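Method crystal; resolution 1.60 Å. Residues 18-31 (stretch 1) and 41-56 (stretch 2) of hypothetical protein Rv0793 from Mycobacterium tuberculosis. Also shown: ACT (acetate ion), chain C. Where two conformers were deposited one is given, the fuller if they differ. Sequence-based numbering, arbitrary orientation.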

# COMPACT_ATOMS: atom_id res chain seq x y z
N ALA A 18 16.27 16.89 2.76
CA ALA A 18 15.77 16.68 1.40
C ALA A 18 14.27 16.44 1.36
O ALA A 18 13.72 16.22 0.29
CB ALA A 18 16.48 15.49 0.76
N ARG A 19 13.60 16.48 2.51
CA ARG A 19 12.19 16.09 2.55
C ARG A 19 11.30 16.96 1.66
O ARG A 19 10.50 16.43 0.88
CB ARG A 19 11.67 16.08 3.98
CG ARG A 19 10.37 15.30 4.11
CD ARG A 19 9.78 15.58 5.47
NE ARG A 19 8.45 15.00 5.64
CZ ARG A 19 8.24 13.74 6.02
NH1 ARG A 19 9.27 12.94 6.26
NH2 ARG A 19 7.00 13.29 6.15
N SER A 20 11.42 18.29 1.76
CA SER A 20 10.62 19.17 0.90
C SER A 20 10.94 18.98 -0.58
O SER A 20 10.05 19.02 -1.42
CB SER A 20 10.74 20.64 1.32
OG SER A 20 12.06 21.11 1.17
N ALA A 21 12.21 18.72 -0.90
CA ALA A 21 12.59 18.43 -2.27
C ALA A 21 11.96 17.13 -2.79
O ALA A 21 11.48 17.06 -3.94
CB ALA A 21 14.13 18.40 -2.40
N LEU A 22 11.93 16.11 -1.94
CA LEU A 22 11.32 14.84 -2.33
C LEU A 22 9.82 15.04 -2.55
O LEU A 22 9.27 14.56 -3.54
CB LEU A 22 11.55 13.77 -1.27
CG LEU A 22 10.86 12.42 -1.58
CD1 LEU A 22 11.38 11.76 -2.84
CD2 LEU A 22 11.03 11.56 -0.35
N ARG A 23 9.18 15.76 -1.64
CA ARG A 23 7.75 16.02 -1.78
C ARG A 23 7.45 16.68 -3.13
O ARG A 23 6.53 16.26 -3.85
CB ARG A 23 7.21 16.86 -0.62
CG ARG A 23 5.76 17.30 -0.81
CD ARG A 23 4.83 16.11 -0.79
NE ARG A 23 3.44 16.52 -1.04
CZ ARG A 23 2.63 17.05 -0.14
NH1 ARG A 23 1.38 17.37 -0.50
NH2 ARG A 23 3.03 17.25 1.12
N ALA A 24 8.25 17.67 -3.51
CA ALA A 24 8.08 18.37 -4.79
C ALA A 24 8.27 17.45 -6.00
O ALA A 24 7.52 17.53 -6.98
CB ALA A 24 9.02 19.55 -4.87
N LEU A 25 9.26 16.57 -5.90
CA LEU A 25 9.54 15.59 -6.95
C LEU A 25 8.36 14.64 -7.13
O LEU A 25 7.92 14.37 -8.26
CB LEU A 25 10.81 14.81 -6.63
CG LEU A 25 11.33 13.94 -7.77
CD1 LEU A 25 11.97 14.79 -8.86
CD2 LEU A 25 12.35 12.95 -7.21
N LEU A 26 7.85 14.13 -6.02
CA LEU A 26 6.72 13.21 -6.08
C LEU A 26 5.43 13.94 -6.48
O LEU A 26 4.64 13.40 -7.25
CB LEU A 26 6.57 12.45 -4.76
CG LEU A 26 7.78 11.60 -4.35
CD1 LEU A 26 7.46 10.84 -3.07
CD2 LEU A 26 8.22 10.63 -5.44
N ASP A 27 5.25 15.17 -6.02
CA ASP A 27 4.08 15.97 -6.40
C ASP A 27 3.94 16.09 -7.90
O ASP A 27 2.83 15.99 -8.44
CB ASP A 27 4.15 17.39 -5.82
CG ASP A 27 3.76 17.47 -4.34
OD1 ASP A 27 3.13 16.53 -3.79
OD2 ASP A 27 4.07 18.51 -3.71
N ALA A 28 5.07 16.30 -8.58
CA ALA A 28 5.08 16.52 -10.03
C ALA A 28 4.68 15.28 -10.82
O ALA A 28 4.36 15.38 -12.01
CB ALA A 28 6.45 17.01 -10.47
N MET A 29 4.69 14.13 -10.17
CA MET A 29 4.32 12.86 -10.80
C MET A 29 2.81 12.67 -10.81
O MET A 29 2.29 11.90 -11.61
CB MET A 29 4.94 11.70 -10.04
CG MET A 29 6.46 11.55 -10.26
SD MET A 29 6.87 11.00 -11.93
CE MET A 29 6.33 9.29 -11.86
N ILE A 30 2.12 13.34 -9.90
CA ILE A 30 0.72 13.02 -9.62
C ILE A 30 -0.22 13.31 -10.78
O ILE A 30 -0.94 12.42 -11.22
CB ILE A 30 0.22 13.67 -8.30
CG1 ILE A 30 1.03 13.10 -7.13
CG2 ILE A 30 -1.27 13.39 -8.10
CD1 ILE A 30 0.67 13.71 -5.77
N THR A 31 -0.21 14.54 -11.29
CA THR A 31 -1.09 14.87 -12.42
C THR A 31 -0.86 14.00 -13.69
O THR A 31 -1.82 13.38 -14.17
CB THR A 31 -1.11 16.38 -12.70
OG1 THR A 31 -1.88 17.00 -11.66
CG2 THR A 31 -1.75 16.69 -14.04
N SER A 41 -5.39 4.50 -9.85
CA SER A 41 -5.15 5.48 -8.79
C SER A 41 -3.66 5.68 -8.53
O SER A 41 -2.84 4.84 -8.89
CB SER A 41 -5.88 5.07 -7.50
OG SER A 41 -5.40 3.84 -7.01
N TYR A 42 -3.32 6.80 -7.92
CA TYR A 42 -1.94 7.15 -7.60
C TYR A 42 -2.03 8.15 -6.46
O TYR A 42 -2.35 9.31 -6.68
CB TYR A 42 -1.30 7.76 -8.84
CG TYR A 42 0.20 7.96 -8.82
CD1 TYR A 42 0.75 9.22 -8.54
CD2 TYR A 42 1.06 6.92 -9.15
CE1 TYR A 42 2.13 9.42 -8.56
CE2 TYR A 42 2.46 7.12 -9.17
CZ TYR A 42 2.97 8.38 -8.88
OH TYR A 42 4.32 8.59 -8.90
N ASP A 43 -1.77 7.68 -5.24
CA ASP A 43 -2.02 8.46 -4.03
C ASP A 43 -0.77 8.55 -3.15
O ASP A 43 -0.07 7.56 -2.96
CB ASP A 43 -3.19 7.87 -3.24
CG ASP A 43 -4.49 7.90 -4.02
OD1 ASP A 43 -4.79 8.95 -4.62
OD2 ASP A 43 -5.21 6.88 -4.03
N LEU A 44 -0.53 9.73 -2.60
CA LEU A 44 0.66 9.99 -1.79
C LEU A 44 0.29 10.13 -0.32
O LEU A 44 -0.64 10.85 0.04
CB LEU A 44 1.33 11.29 -2.24
CG LEU A 44 2.58 11.75 -1.49
CD1 LEU A 44 3.72 10.74 -1.56
CD2 LEU A 44 3.02 13.09 -2.05
N TYR A 45 1.07 9.46 0.53
CA TYR A 45 0.90 9.49 1.98
C TYR A 45 2.22 9.76 2.67
O TYR A 45 3.29 9.62 2.06
CB TYR A 45 0.43 8.12 2.48
CG TYR A 45 -0.82 7.61 1.81
CD1 TYR A 45 -0.75 6.89 0.61
CD2 TYR A 45 -2.06 7.84 2.38
CE1 TYR A 45 -1.91 6.43 -0.00
CE2 TYR A 45 -3.21 7.39 1.78
CZ TYR A 45 -3.12 6.69 0.59
OH TYR A 45 -4.27 6.24 -0.00
N GLU A 46 2.15 10.14 3.94
CA GLU A 46 3.34 10.05 4.80
C GLU A 46 3.11 9.02 5.91
O GLU A 46 1.99 8.85 6.37
CB GLU A 46 3.76 11.41 5.39
CG GLU A 46 2.77 12.06 6.33
CD GLU A 46 3.34 13.27 7.08
OE1 GLU A 46 2.90 13.50 8.22
OE2 GLU A 46 4.22 13.99 6.55
N SER A 47 4.17 8.33 6.33
CA SER A 47 4.01 7.35 7.40
C SER A 47 3.69 8.09 8.69
O SER A 47 4.09 9.24 8.86
CB SER A 47 5.27 6.51 7.56
OG SER A 47 6.34 7.32 7.97
N ALA A 48 2.97 7.42 9.59
CA ALA A 48 2.49 8.04 10.82
C ALA A 48 3.64 8.59 11.65
O ALA A 48 3.48 9.57 12.37
CB ALA A 48 1.69 7.05 11.63
N ASP A 49 4.80 7.95 11.54
CA ASP A 49 6.00 8.37 12.28
C ASP A 49 6.84 9.41 11.52
O ASP A 49 7.88 9.85 12.01
CB ASP A 49 6.84 7.15 12.68
CG ASP A 49 7.71 6.61 11.55
OD1 ASP A 49 8.61 5.81 11.85
OD2 ASP A 49 7.49 6.97 10.36
N GLY A 50 6.38 9.78 10.33
CA GLY A 50 6.98 10.87 9.55
C GLY A 50 8.25 10.54 8.80
O GLY A 50 8.76 11.38 8.07
N GLY A 51 8.76 9.33 8.97
CA GLY A 51 10.05 8.94 8.40
C GLY A 51 10.01 8.59 6.92
O GLY A 51 11.04 8.65 6.25
N GLU A 52 8.84 8.22 6.42
CA GLU A 52 8.68 7.81 5.03
C GLU A 52 7.57 8.56 4.32
O GLU A 52 6.55 8.91 4.92
CB GLU A 52 8.28 6.33 4.92
CG GLU A 52 9.19 5.29 5.51
CD GLU A 52 8.49 3.93 5.53
OE1 GLU A 52 7.78 3.61 4.55
OE2 GLU A 52 8.61 3.20 6.54
N LEU A 53 7.76 8.75 3.02
CA LEU A 53 6.66 9.08 2.14
C LEU A 53 6.33 7.80 1.37
O LEU A 53 7.21 7.00 1.07
CB LEU A 53 7.02 10.24 1.19
CG LEU A 53 7.40 11.59 1.83
CD1 LEU A 53 7.45 12.64 0.75
CD2 LEU A 53 6.40 11.99 2.92
N VAL A 54 5.04 7.59 1.12
CA VAL A 54 4.60 6.33 0.51
C VAL A 54 3.64 6.63 -0.62
O VAL A 54 2.70 7.41 -0.44
CB VAL A 54 3.90 5.43 1.56
CG1 VAL A 54 3.39 4.13 0.92
CG2 VAL A 54 4.86 5.14 2.75
N LEU A 55 3.90 6.02 -1.78
CA LEU A 55 2.94 6.06 -2.89
C LEU A 55 2.22 4.73 -2.94
O LEU A 55 2.86 3.68 -2.84
CB LEU A 55 3.63 6.29 -4.25
CG LEU A 55 4.02 7.73 -4.57
CD1 LEU A 55 5.00 7.68 -5.73
CD2 LEU A 55 2.81 8.60 -4.93
N PHE A 56 0.90 4.79 -3.05
CA PHE A 56 0.15 3.60 -3.42
C PHE A 56 -0.41 3.83 -4.82
O PHE A 56 -1.10 4.81 -5.05
CB PHE A 56 -0.97 3.29 -2.42
CG PHE A 56 -1.54 1.91 -2.60
CD1 PHE A 56 -2.75 1.72 -3.24
CD2 PHE A 56 -0.84 0.81 -2.16
CE1 PHE A 56 -3.27 0.43 -3.42
CE2 PHE A 56 -1.35 -0.49 -2.34
CZ PHE A 56 -2.57 -0.66 -2.98
C ACT C . 6.47 6.03 -9.07
O ACT C . 5.57 6.33 -9.88
OXT ACT C . 6.60 4.82 -8.78
CH3 ACT C . 7.32 7.10 -8.45

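A helix packed on a β-hairpin usually buries apolar side chains at its centre and leaves its charged residues to work at the margins, and the contact between residues 18-31 and 41-56 of Rv0793 illustrates the principle well. The helix runs nearly antiparallel to strand 41-47, at 158°, and nearly parallel to strand 53-56, at 12°. Alternation along the strands sends Tyr42, Leu44, Glu46, Leu53 and Leu55 toward the helix, while Asp43 and Val54 point away.

The walk begins at the polar end. The CA-to-CB bond of Arg19 points sideways, but its extended side chain, t at chi1 through chi3, carries the guanidinium to the hairpin. There NH1 donates a very short hydrogen bond of 2.4 Å to the backbone O of Gly50, in the turn, and NH2 forms a salt bridge of 2.9 Å with OE2 of Glu46. Both acceptors lie at the guanidinium edge, near its plane, where the N-H groups point. One face is left for a different kind of neighbour: CD2 of Leu53 sits over it, 3.5 Å from Arg19 NH2. Gly50 has a positive phi of 79°, a conformation that by itself favours glycine.

One turn on, Leu22 directs CD2 to CD1 of Leu53 at 3.9 Å, and the apolar centre begins. Arg23 repeats the theme of a charged residue at the margin, but its charge is answered within the helix: NE makes a 2.8 Å salt bridge with OD1 of Asp27, four residues later. The same NE lies 3.6 Å from CD2 of Leu44, so the paired charges border the leucine, with Asp27 OD1 3.9 Å from that methyl.

Leu26 reaches both strands. Its CD1 approaches CD1 of Leu44 at 4.0 Å and CD1 of Leu53 at 4.2 Å, while its CD2 lies 4.4 Å from CD1 of Leu55. The CD1 methyl alone thus touches both strands, and CD2 adds a second contact to strand 53-56.

Further along, the partner becomes aromatic. CB of Met29 approaches CE1 of Tyr42 at 3.9 Å, and CG1 of Ile30 reaches the same CE1 at 4.1 Å. Here the backbones draw close, with the CA atoms of Ile30 and Tyr42 6.8 Å apart. Ile30 also extends CD1 to within 4.3 Å of CB of Leu44, joining the tyrosine contact to the leucine cluster. The Tyr42 hydroxyl is not left unpaired: OH donates a 2.8 Å hydrogen bond to O of an acetate ion, probably from the crystallisation liquor.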